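Local coordinates for putative sensory box/GGDEF family protein (Vibrio parahaemolyticus, PDB 3LID) that probably relays signals sensed by its extracellular PDC-fold domain to a diguanylate cyclase that makes cyclic di-GMP from two molecules of GTP, at residues D35-E38 against T39-L43; L54-S58 against K59-T63; V172-E175 against Y176-L180; N182-P185 against V186-F189. One frame throughout, in Å; residues are numbered along the deposited sequence.

All four contacts are local, between neighbours along the chain of a sensor domain with the PDC fold. Interactions 1, 3 and 4 are partly buried, whereas interaction 2 lies at the surface. The first lies within the long helix 9-45 and the third where strand 163-173 gives way to helix 174-181; they touch through Ile37 and Val172, and in both a serine hydroxyl adds a second bond to a helical carbonyl. Interactions 2 and 3 each hold a side-chain N-cap, serine in one and aspartate in the other, but interaction 2 is a turn between helices. Interaction 4 follows 174-181 directly, and is a bulged turn about 46 Å from interaction 2, centre to centre.

Interaction 1. Residues D35-E38 against T39-L43; sequences DQIE and TISDL
Asp35 O and Ile37 O each take two bonds from a single residue four positions on, Thr39 and Ser41 respectively. Both pairs lie within helix 9-45, the long N-terminal helix that runs along the PDC-fold sensor domain, and both add a hydroxyl to the ordinary i to i+4 backbone ladder. That ladder is complete here: Thr39 N donates to Asp35 O at 3.0 Å, Ile40 N to Gln36 O at 3.0 Å, Ser41 N to Ile37 O at 2.8 Å and, somewhat longer, Asp42 N to Glu38 O at 3.2 Å. Thr39 OG1 reaches Asp35 O at 2.9 Å, its proton spent on the carbonyl, while the Asp35 side chain lies alongside and points the same way, with Asp35 OD2 4.1 Å from Thr39 OG1. In each pair the hydroxyl and the amide come in from opposite faces of the carbonyl plane, so the two donors share the oxygen without meeting on one side. The hydroxyl of Ser41 sits on the buried side of the helix, where its side chain meets Leu170 and Ile154 of the sheet; bonding back to its own helix satisfies the polar group among apolar neighbours. Ile37 turns to the same side and packs on Leu78, Tyr79 and Phe255. On the exposed side, Glu38 OE2 is bonded to Gln34, one turn earlier. Ser41 OG stands anti to its own carbonyl carbon (chi1 -64°), folded back along the helix, and from there meets Ile37 O at 2.7 Å, 38° above the carbonyl plane.

Interaction 2. Residues L54-S58 against K59-T63; sequences LREPS and KANLT. With EDO (1,2-ethanediol), chain I.
A short surface turn between two helices, where helix 48-55 ends and helix 59-76 begins, is tied by Asn61 reaching back to Glu56 and by Ser58 capping the second helix. Asn61 ND2 donates to Glu56 O at 2.9 Å; the bond is nearly straight (162°), lies close to the amide plane of Asn61 and falls on a lone pair of the carbonyl. The same oxygen accepts from Ser58 N at 2.8 Å, closing an inverse gamma turn centred on Pro57, so two donors grip the carbonyl at the first non-helical residue. Asn61 ND2 also donates to a water, 3.0 Å away, which makes a weak bond to Glu56 OE1. Ser58 OG lies between its own backbone N and carbonyl carbon (chi1 63°), a turn that puts it over the helix start, where it accepts from Asn61 N at 3.0 Å. The first backbone rung, Leu62 N to Ser58 O, is 2.9 Å long. Lys59, the first residue of the helix, curls its bent chain along it and donates from NZ to Thr63 OG1, one turn on, at 2.7 Å. At the other end an ethanediol, probably from the crystallisation liquor, lies by Arg55: NE and NH2 both donate to its O1, while NH1 bonds Tyr51. Ser58, with its hydroxyl on the amide three residues ahead, is a classic serine N-cap opening an alpha-helix.

Interaction 3. Residues V172-E175 against Y176-L180; sequences VDIE and YLSSL
Ile174 O is held by two donors of Ser178, OG and N, each at 2.8 Å and on opposite faces of the carbonyl plane. The hydroxyl comes from 36° above that plane, since chi1 of -63° lays OG back against the preceding turn; the amide supplies the regular helical bond. Helical rungs continue on both sides, from Leu177 N to Asp173 O at 3.0 Å and from Ser179 N to Glu175 O at 2.9 Å. The buried carboxylate of Asp173 caps the start of this helix. Its CG extends opposite the backbone N, and OD1 accepts from Tyr176 N at 3.1 Å with a straight N-H (166°), though the amide meets the oxygen from above the carboxylate plane and not within it. OD2 rests 3.4 Å from Tyr176 CB, and the two side chains cross at about a right angle. Asp173 is thus both the last residue of strand 163-173 and the N-cap of helix 174-181, so the central sheet of the first lobe of the PDC fold passes straight into this short helix. The acidic cap lies at the helix N-terminus, where the helix dipole would be expected to stabilise its negative charge. Past the cap, the Tyr176 ring leads away and meets Phe99 edge-to-face. The apolar side is carried by Leu177, whose CD1 approaches Val172 CG1 at 3.8 Å as their side chains cross at a slant. Leu177 also touches Ile33 of helix 9-45 and Phe255, and Ile174 packs on Pro150 and Leu152 of the adjoining strand.

Interaction 4. Residues N182-P185 against V186-F189; sequences NYSP and VRDF
Tyr183 and Asp188 close a tight hairpin turn through their side chains, while Ser184 accepts, through OG and O, from the amides of Arg187, Asp188 and Phe189, the last two weakly. Of the side-chain bonds, the shortest is Tyr183 OH to Asp188 OD1 at 2.6 Å. The carboxylate oxygen sits at the edge of the ring, in its plane, and is met on its anti side, somewhat out of the carboxylate plane; ring and carboxylate planes stand 81° apart, nearly perpendicular. The other side-chain bond is Arg187 N to Ser184 OG, 3.2 Å long and almost straight, made possible because OG stands opposite the backbone N of Ser184 (chi1 169°) and leans over the turn. Among backbone bonds, Ser184 N to Phe189 O, at 3.1 Å, is sound, whereas those to Ser184 O are bent. Two residues facing one across the hairpin fit a G1 beta bulge, and Asp188 takes the positive phi (53°) that this bulge needs at its first position. Softer contacts complete the turn: Tyr183 CA makes a CA-H...O approach of 3.5 Å to Phe189 O, and Pro185 CG lies 4.4 Å from Val186 CG2 at the exposed bend. The turn joins the short strand 183-184, just after helix 174-181, to strand 189-195 of the second sheet. The ring of Phe189 packs against strand 260-268 (Ile265, Leu267) and Ala19 of helix 9-45, with Arg275 in a cation-pi contact, while Arg187 lies along Glu18, His21 and Gln22 of the same long helix.

Interaction 1. Residues D35-E38 against T39-L43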
loop_
_atom_site.group_PDB
_atom_site.type_symbol
_atom_site.label_atom_id
_atom_site.label_comp_id
_atom_site.label_asym_id
_atom_site.label_seq_id
_atom_site.Cartn_x
_atom_site.Cartn_y
_atom_site.Cartn_z
ATOM N N ASP A 35 6.282 9.128 5.051
ATOM C CA ASP A 35 6.372 10.504 5.678
ATOM C C ASP A 35 5.231 11.389 5.095
ATOM O O ASP A 35 4.574 12.165 5.814
ATOM C CB ASP A 35 7.733 11.097 5.257
ATOM C CG ASP A 35 8.010 12.422 5.926
ATOM O OD1 ASP A 35 8.403 12.427 7.086
ATOM O OD2 ASP A 35 7.762 13.418 5.252
ATOM N N GLN A 36 4.983 11.282 3.802
ATOM C CA GLN A 36 3.978 12.130 3.104
ATOM C C GLN A 36 2.562 11.731 3.690
ATOM O O GLN A 36 1.698 12.558 3.964
ATOM C CB GLN A 36 4.020 11.806 1.609
ATOM C CG GLN A 36 3.147 12.574 0.720
ATOM C CD GLN A 36 3.313 12.175 -0.796
ATOM O OE1 GLN A 36 4.402 11.752 -1.251
ATOM N NE2 GLN A 36 2.235 12.319 -1.561
ATOM N N ILE A 37 2.351 10.417 3.841
ATOM C CA ILE A 37 1.076 9.931 4.399
ATOM C C ILE A 37 0.918 10.403 5.896
ATOM O O ILE A 37 -0.184 10.878 6.319
ATOM C CB ILE A 37 1.078 8.420 4.403
ATOM C CG1 ILE A 37 0.840 7.892 2.967
ATOM C CG2 ILE A 37 -0.144 7.939 5.280
ATOM C CD1 ILE A 37 1.173 6.370 2.944
ATOM N N GLU A 38 1.964 10.285 6.674
ATOM C CA GLU A 38 1.904 10.793 8.071
ATOM C C GLU A 38 1.571 12.258 8.160
ATOM O O GLU A 38 0.743 12.645 8.978
ATOM C CB GLU A 38 3.169 10.474 8.836
ATOM C CG GLU A 38 3.383 8.932 8.970
ATOM C CD GLU A 38 4.758 8.571 9.515
ATOM O OE1 GLU A 38 5.722 9.365 9.372
ATOM O OE2 GLU A 38 4.895 7.421 10.033
ATOM N N THR A 39 2.179 13.064 7.304
ATOM C CA THR A 39 1.919 14.486 7.343
ATOM C C THR A 39 0.505 14.843 6.941
ATOM O O THR A 39 -0.181 15.711 7.620
ATOM C CB THR A 39 2.961 15.230 6.480
ATOM O OG1 THR A 39 4.274 14.839 6.953
ATOM C CG2 THR A 39 2.713 16.758 6.582
ATOM N N ILE A 40 0.051 14.261 5.832
ATOM C CA ILE A 40 -1.242 14.609 5.277
ATOM C C ILE A 40 -2.297 14.054 6.257
ATOM O O ILE A 40 -3.362 14.715 6.445
ATOM C CB ILE A 40 -1.400 13.994 3.872
ATOM C CG1 ILE A 40 -0.601 14.749 2.844
ATOM C CG2 ILE A 40 -2.845 14.003 3.396
ATOM C CD1 ILE A 40 -1.153 16.219 2.575
ATOM N N SER A 41 -2.066 12.874 6.838
ATOM C CA SER A 41 -3.152 12.312 7.742
ATOM C C SER A 41 -3.333 13.263 8.938
ATOM O O SER A 41 -4.502 13.536 9.389
ATOM C CB SER A 41 -2.741 10.948 8.282
ATOM O OG SER A 41 -2.653 10.091 7.154
ATOM N N ASP A 42 -2.216 13.733 9.478
ATOM C CA ASP A 42 -2.281 14.698 10.594
ATOM C C ASP A 42 -3.011 15.990 10.177
ATOM O O ASP A 42 -3.850 16.520 10.940
ATOM C CB ASP A 42 -0.876 14.996 11.074
ATOM C CG ASP A 42 -0.842 16.129 12.133
ATOM O OD1 ASP A 42 -1.281 15.873 13.251
ATOM O OD2 ASP A 42 -0.403 17.256 11.811
ATOM N N LEU A 43 -2.729 16.523 8.969
ATOM C CA LEU A 43 -3.398 17.760 8.510
ATOM C C LEU A 43 -4.875 17.465 8.318
ATOM O O LEU A 43 -5.718 18.294 8.726
ATOM C CB LEU A 43 -2.821 18.240 7.185
ATOM C CG LEU A 43 -1.443 18.955 7.400
ATOM C CD1 LEU A 43 -0.722 19.046 6.088
ATOM C CD2 LEU A 43 -1.693 20.373 7.942
#

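Interaction 2. Residues L54-S58 against K59-T63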
loop_
_atom_site.group_PDB
_atom_site.type_symbol
_atom_site.label_atom_id
_atom_site.label_comp_id
_atom_site.label_asym_id
_atom_site.label_seq_id
_atom_site.Cartn_x
_atom_site.Cartn_y
_atom_site.Cartn_z
ATOM N N LEU A 54 -18.074 18.771 11.779
ATOM C CA LEU A 54 -18.444 17.993 12.958
ATOM C C LEU A 54 -19.229 18.902 13.957
ATOM O O LEU A 54 -20.099 18.427 14.695
ATOM C CB LEU A 54 -17.211 17.417 13.647
ATOM C CG LEU A 54 -16.477 16.399 12.704
ATOM C CD1 LEU A 54 -15.288 15.965 13.494
ATOM C CD2 LEU A 54 -17.436 15.235 12.369
ATOM N N ARG A 55 -18.877 20.152 14.022
ATOM C CA ARG A 55 -19.654 21.090 14.899
ATOM C C ARG A 55 -21.055 21.335 14.359
ATOM O O ARG A 55 -22.024 21.398 15.137
ATOM C CB ARG A 55 -18.998 22.458 15.029
ATOM C CG ARG A 55 -17.596 22.495 15.558
ATOM C CD ARG A 55 -17.424 21.752 16.824
ATOM N NE ARG A 55 -18.497 21.996 17.805
ATOM C CZ ARG A 55 -18.648 23.123 18.509
ATOM N NH1 ARG A 55 -17.816 24.135 18.342
ATOM N NH2 ARG A 55 -19.626 23.217 19.390
ATOM N N GLU A 56 -21.153 21.503 13.059
ATOM C CA GLU A 56 -22.418 21.843 12.455
ATOM C C GLU A 56 -22.555 21.048 11.170
ATOM O O GLU A 56 -22.180 21.577 10.082
ATOM C CB GLU A 56 -22.506 23.349 12.261
ATOM C CG GLU A 56 -23.884 23.785 11.764
ATOM C CD GLU A 56 -23.957 25.312 11.566
ATOM O OE1 GLU A 56 -23.254 26.030 12.348
ATOM O OE2 GLU A 56 -24.661 25.752 10.625
ATOM N N PRO A 57 -23.083 19.801 11.265
ATOM C CA PRO A 57 -23.065 18.963 10.030
ATOM C C PRO A 57 -24.197 19.269 9.021
ATOM O O PRO A 57 -24.958 18.344 8.653
ATOM C CB PRO A 57 -23.154 17.525 10.538
ATOM C CG PRO A 57 -23.875 17.657 11.853
ATOM C CD PRO A 57 -23.346 18.973 12.478
ATOM N N SER A 58 -24.244 20.519 8.600
ATOM C CA SER A 58 -25.197 20.988 7.593
ATOM C C SER A 58 -24.779 20.473 6.218
ATOM O O SER A 58 -23.597 20.190 5.981
ATOM C CB SER A 58 -25.150 22.510 7.600
ATOM O OG SER A 58 -23.863 23.101 7.231
ATOM N N LYS A 59 -25.716 20.446 5.295
ATOM C CA LYS A 59 -25.372 20.128 3.908
ATOM C C LYS A 59 -24.272 21.064 3.411
ATOM O O LYS A 59 -23.371 20.632 2.703
ATOM C CB LYS A 59 -26.627 20.296 3.019
ATOM C CG LYS A 59 -26.352 19.969 1.570
ATOM C CD LYS A 59 -25.841 18.575 1.446
ATOM C CE LYS A 59 -25.639 18.163 -0.023
ATOM N NZ LYS A 59 -24.580 19.059 -0.610
ATOM N N ALA A 60 -24.345 22.350 3.764
ATOM C CA ALA A 60 -23.351 23.284 3.339
ATOM C C ALA A 60 -21.936 22.948 3.822
ATOM O O ALA A 60 -20.967 23.096 3.081
ATOM C CB ALA A 60 -23.694 24.695 3.778
ATOM N N ASN A 61 -21.820 22.619 5.091
ATOM C CA ASN A 61 -20.527 22.252 5.626
ATOM C C ASN A 61 -20.055 20.904 5.096
ATOM O O ASN A 61 -18.825 20.678 4.937
ATOM C CB ASN A 61 -20.529 22.299 7.144
ATOM C CG ASN A 61 -20.506 23.731 7.668
ATOM O OD1 ASN A 61 -20.120 24.671 6.942
ATOM N ND2 ASN A 61 -20.923 23.925 8.932
ATOM N N LEU A 62 -20.978 20.018 4.808
ATOM C CA LEU A 62 -20.578 18.687 4.272
ATOM C C LEU A 62 -19.990 18.955 2.884
ATOM O O LEU A 62 -19.008 18.358 2.437
ATOM C CB LEU A 62 -21.800 17.770 4.130
ATOM C CG LEU A 62 -21.637 16.434 3.358
ATOM C CD1 LEU A 62 -20.554 15.628 4.095
ATOM C CD2 LEU A 62 -22.925 15.604 3.323
ATOM N N THR A 63 -20.638 19.836 2.135
ATOM C CA THR A 63 -20.118 20.119 0.767
ATOM C C THR A 63 -18.715 20.701 0.793
ATOM O O THR A 63 -17.864 20.346 -0.020
ATOM C CB THR A 63 -21.091 21.095 0.055
ATOM O OG1 THR A 63 -22.323 20.388 -0.142
ATOM C CG2 THR A 63 -20.529 21.625 -1.293
HETATM C C1 EDO I . -21.069 19.388 18.905
HETATM O O1 EDO I . -20.048 20.389 19.161
HETATM C C2 EDO I . -20.451 18.149 18.244
HETATM O O2 EDO I . -19.176 18.566 17.654
HETATM O O HOH W 1 -20.397 26.438 10.560
#

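Interaction 3. Residues V172-E175 against Y176-L180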
loop_
_atom_site.group_PDB
_atom_site.type_symbol
_atom_site.label_atom_id
_atom_site.label_comp_id
_atom_site.label_asym_id
_atom_site.label_seq_id
_atom_site.Cartn_x
_atom_site.Cartn_y
_atom_site.Cartn_z
ATOM N N VAL A 172 -5.067 3.959 1.785
ATOM C CA VAL A 172 -3.848 4.068 0.930
ATOM C C VAL A 172 -3.850 2.909 -0.056
ATOM O O VAL A 172 -3.980 1.726 0.313
ATOM C CB VAL A 172 -2.591 4.096 1.813
ATOM C CG1 VAL A 172 -1.325 4.048 0.880
ATOM C CG2 VAL A 172 -2.597 5.357 2.769
ATOM N N ASP A 173 -3.785 3.249 -1.318
ATOM C CA ASP A 173 -4.034 2.318 -2.422
ATOM C C ASP A 173 -2.678 1.643 -2.817
ATOM O O ASP A 173 -1.763 2.245 -3.416
ATOM C CB ASP A 173 -4.545 3.189 -3.555
ATOM C CG ASP A 173 -4.778 2.420 -4.856
ATOM O OD1 ASP A 173 -4.443 1.247 -4.972
ATOM O OD2 ASP A 173 -5.297 3.047 -5.769
ATOM N N ILE A 174 -2.497 0.414 -2.329
ATOM C CA ILE A 174 -1.232 -0.314 -2.620
ATOM C C ILE A 174 -1.040 -0.630 -4.109
ATOM O O ILE A 174 0.097 -0.618 -4.620
ATOM C CB ILE A 174 -1.239 -1.626 -1.791
ATOM C CG1 ILE A 174 -1.262 -1.312 -0.264
ATOM C CG2 ILE A 174 -0.013 -2.521 -2.108
ATOM C CD1 ILE A 174 -0.017 -0.454 0.260
ATOM N N GLU A 175 -2.120 -0.807 -4.870
ATOM C CA GLU A 175 -1.948 -1.004 -6.301
ATOM C C GLU A 175 -1.375 0.237 -7.002
ATOM O O GLU A 175 -0.515 0.149 -7.858
ATOM C CB GLU A 175 -3.313 -1.345 -6.896
ATOM C CG GLU A 175 -3.299 -1.444 -8.447
ATOM C CD GLU A 175 -4.700 -1.772 -8.983
ATOM O OE1 GLU A 175 -5.660 -1.089 -8.566
ATOM O OE2 GLU A 175 -4.843 -2.715 -9.783
ATOM N N TYR A 176 -1.879 1.405 -6.621
ATOM C CA TYR A 176 -1.339 2.647 -7.163
ATOM C C TYR A 176 0.167 2.751 -6.760
ATOM O O TYR A 176 1.001 3.075 -7.644
ATOM C CB TYR A 176 -2.074 3.855 -6.535
ATOM C CG TYR A 176 -1.425 5.134 -6.878
ATOM C CD1 TYR A 176 -1.626 5.707 -8.152
ATOM C CD2 TYR A 176 -0.566 5.775 -5.940
ATOM C CE1 TYR A 176 -0.967 6.877 -8.514
ATOM C CE2 TYR A 176 0.119 6.965 -6.315
ATOM C CZ TYR A 176 -0.110 7.481 -7.559
ATOM O OH TYR A 176 0.605 8.659 -7.873
ATOM N N LEU A 177 0.465 2.577 -5.467
ATOM C CA LEU A 177 1.844 2.745 -5.034
ATOM C C LEU A 177 2.741 1.748 -5.800
ATOM O O LEU A 177 3.855 2.105 -6.165
ATOM C CB LEU A 177 2.071 2.503 -3.568
ATOM C CG LEU A 177 1.496 3.669 -2.752
ATOM C CD1 LEU A 177 1.698 3.272 -1.222
ATOM C CD2 LEU A 177 2.178 5.020 -3.116
ATOM N N SER A 178 2.282 0.490 -5.958
ATOM C CA SER A 178 3.045 -0.512 -6.749
ATOM C C SER A 178 3.287 -0.043 -8.160
ATOM O O SER A 178 4.403 -0.206 -8.686
ATOM C CB SER A 178 2.277 -1.870 -6.773
ATOM O OG SER A 178 2.248 -2.280 -5.424
ATOM N N SER A 179 2.256 0.497 -8.798
ATOM C CA SER A 179 2.351 0.980 -10.158
ATOM C C SER A 179 3.351 2.137 -10.223
ATOM O O SER A 179 4.104 2.256 -11.169
ATOM C CB SER A 179 0.965 1.460 -10.648
ATOM O OG SER A 179 1.065 2.097 -11.941
ATOM N N LEU A 180 3.408 2.944 -9.177
ATOM C CA LEU A 180 4.264 4.146 -9.160
ATOM C C LEU A 180 5.721 3.753 -8.901
ATOM O O LEU A 180 6.638 4.347 -9.510
ATOM C CB LEU A 180 3.775 5.103 -8.019
ATOM C CG LEU A 180 4.499 6.414 -7.796
ATOM C CD1 LEU A 180 4.185 7.347 -8.996
ATOM C CD2 LEU A 180 4.065 7.024 -6.464
#

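Interaction 4. Residues N182-P185 against V186-F189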
loop_
_atom_site.group_PDB
_atom_site.type_symbol
_atom_site.label_atom_id
_atom_site.label_comp_id
_atom_site.label_asym_id
_atom_site.label_seq_id
_atom_site.Cartn_x
_atom_site.Cartn_y
_atom_site.Cartn_z
ATOM N N ASN A 182 7.318 0.390 -8.292
ATOM C CA ASN A 182 7.952 -0.959 -8.295
ATOM C C ASN A 182 8.603 -1.345 -9.634
ATOM O O ASN A 182 9.070 -2.491 -9.760
ATOM C CB ASN A 182 6.994 -2.060 -7.930
ATOM C CG ASN A 182 6.529 -1.966 -6.516
ATOM O OD1 ASN A 182 7.015 -1.120 -5.744
ATOM N ND2 ASN A 182 5.478 -2.763 -6.183
ATOM N N TYR A 183 8.662 -0.425 -10.577
ATOM C CA TYR A 183 9.488 -0.719 -11.793
ATOM C C TYR A 183 10.466 0.393 -11.993
ATOM O O TYR A 183 10.106 1.579 -11.892
ATOM C CB TYR A 183 8.567 -0.841 -12.999
ATOM C CG TYR A 183 9.394 -1.076 -14.228
ATOM C CD1 TYR A 183 10.124 -2.259 -14.355
ATOM C CD2 TYR A 183 9.474 -0.109 -15.209
ATOM C CE1 TYR A 183 10.968 -2.472 -15.515
ATOM C CE2 TYR A 183 10.288 -0.313 -16.374
ATOM C CZ TYR A 183 11.019 -1.495 -16.476
ATOM O OH TYR A 183 11.861 -1.693 -17.574
ATOM N N SER A 184 11.721 0.031 -12.281
ATOM C CA SER A 184 12.764 1.019 -12.533
ATOM C C SER A 184 13.163 0.924 -13.999
ATOM O O SER A 184 13.695 -0.083 -14.423
ATOM C CB SER A 184 14.013 0.698 -11.727
ATOM O OG SER A 184 15.101 1.512 -12.168
ATOM N N PRO A 185 12.910 1.980 -14.758
ATOM C CA PRO A 185 13.204 1.855 -16.167
ATOM C C PRO A 185 14.728 1.873 -16.363
ATOM O O PRO A 185 15.233 1.195 -17.255
ATOM C CB PRO A 185 12.521 3.086 -16.793
ATOM C CG PRO A 185 12.501 4.176 -15.647
ATOM C CD PRO A 185 12.354 3.302 -14.354
ATOM N N VAL A 186 15.460 2.583 -15.519
ATOM C CA VAL A 186 16.877 2.687 -15.753
ATOM C C VAL A 186 17.581 1.357 -15.503
ATOM O O VAL A 186 18.361 0.902 -16.362
ATOM C CB VAL A 186 17.532 3.835 -15.018
ATOM C CG1 VAL A 186 18.955 3.931 -15.482
ATOM C CG2 VAL A 186 16.804 5.174 -15.372
ATOM N N ARG A 187 17.289 0.692 -14.376
ATOM C CA ARG A 187 17.895 -0.628 -14.128
ATOM C C ARG A 187 17.092 -1.811 -14.670
ATOM O O ARG A 187 17.581 -2.916 -14.622
ATOM C CB ARG A 187 18.212 -0.852 -12.647
ATOM C CG ARG A 187 19.154 0.159 -12.054
ATOM C CD ARG A 187 19.524 -0.284 -10.615
ATOM N NE ARG A 187 20.347 0.633 -9.805
ATOM C CZ ARG A 187 21.673 0.624 -9.858
ATOM N NH1 ARG A 187 22.305 -0.189 -10.721
ATOM N NH2 ARG A 187 22.385 1.420 -9.110
ATOM N N ASP A 188 15.878 -1.555 -15.166
ATOM C CA ASP A 188 14.973 -2.578 -15.701
ATOM C C ASP A 188 14.792 -3.682 -14.686
ATOM O O ASP A 188 14.995 -4.858 -14.983
ATOM C CB ASP A 188 15.472 -3.127 -17.064
ATOM C CG ASP A 188 14.513 -4.130 -17.686
ATOM O OD1 ASP A 188 13.293 -3.882 -17.619
ATOM O OD2 ASP A 188 14.958 -5.168 -18.257
ATOM N N PHE A 189 14.374 -3.323 -13.474
ATOM C CA PHE A 189 14.019 -4.328 -12.530
ATOM C C PHE A 189 12.526 -4.147 -12.078
ATOM O O PHE A 189 12.086 -3.010 -11.923
ATOM C CB PHE A 189 14.826 -4.128 -11.259
ATOM C CG PHE A 189 16.234 -4.625 -11.320
ATOM C CD1 PHE A 189 16.528 -5.915 -11.759
ATOM C CD2 PHE A 189 17.261 -3.802 -10.869
ATOM C CE1 PHE A 189 17.885 -6.375 -11.721
ATOM C CE2 PHE A 189 18.626 -4.261 -10.860
ATOM C CZ PHE A 189 18.903 -5.528 -11.250
#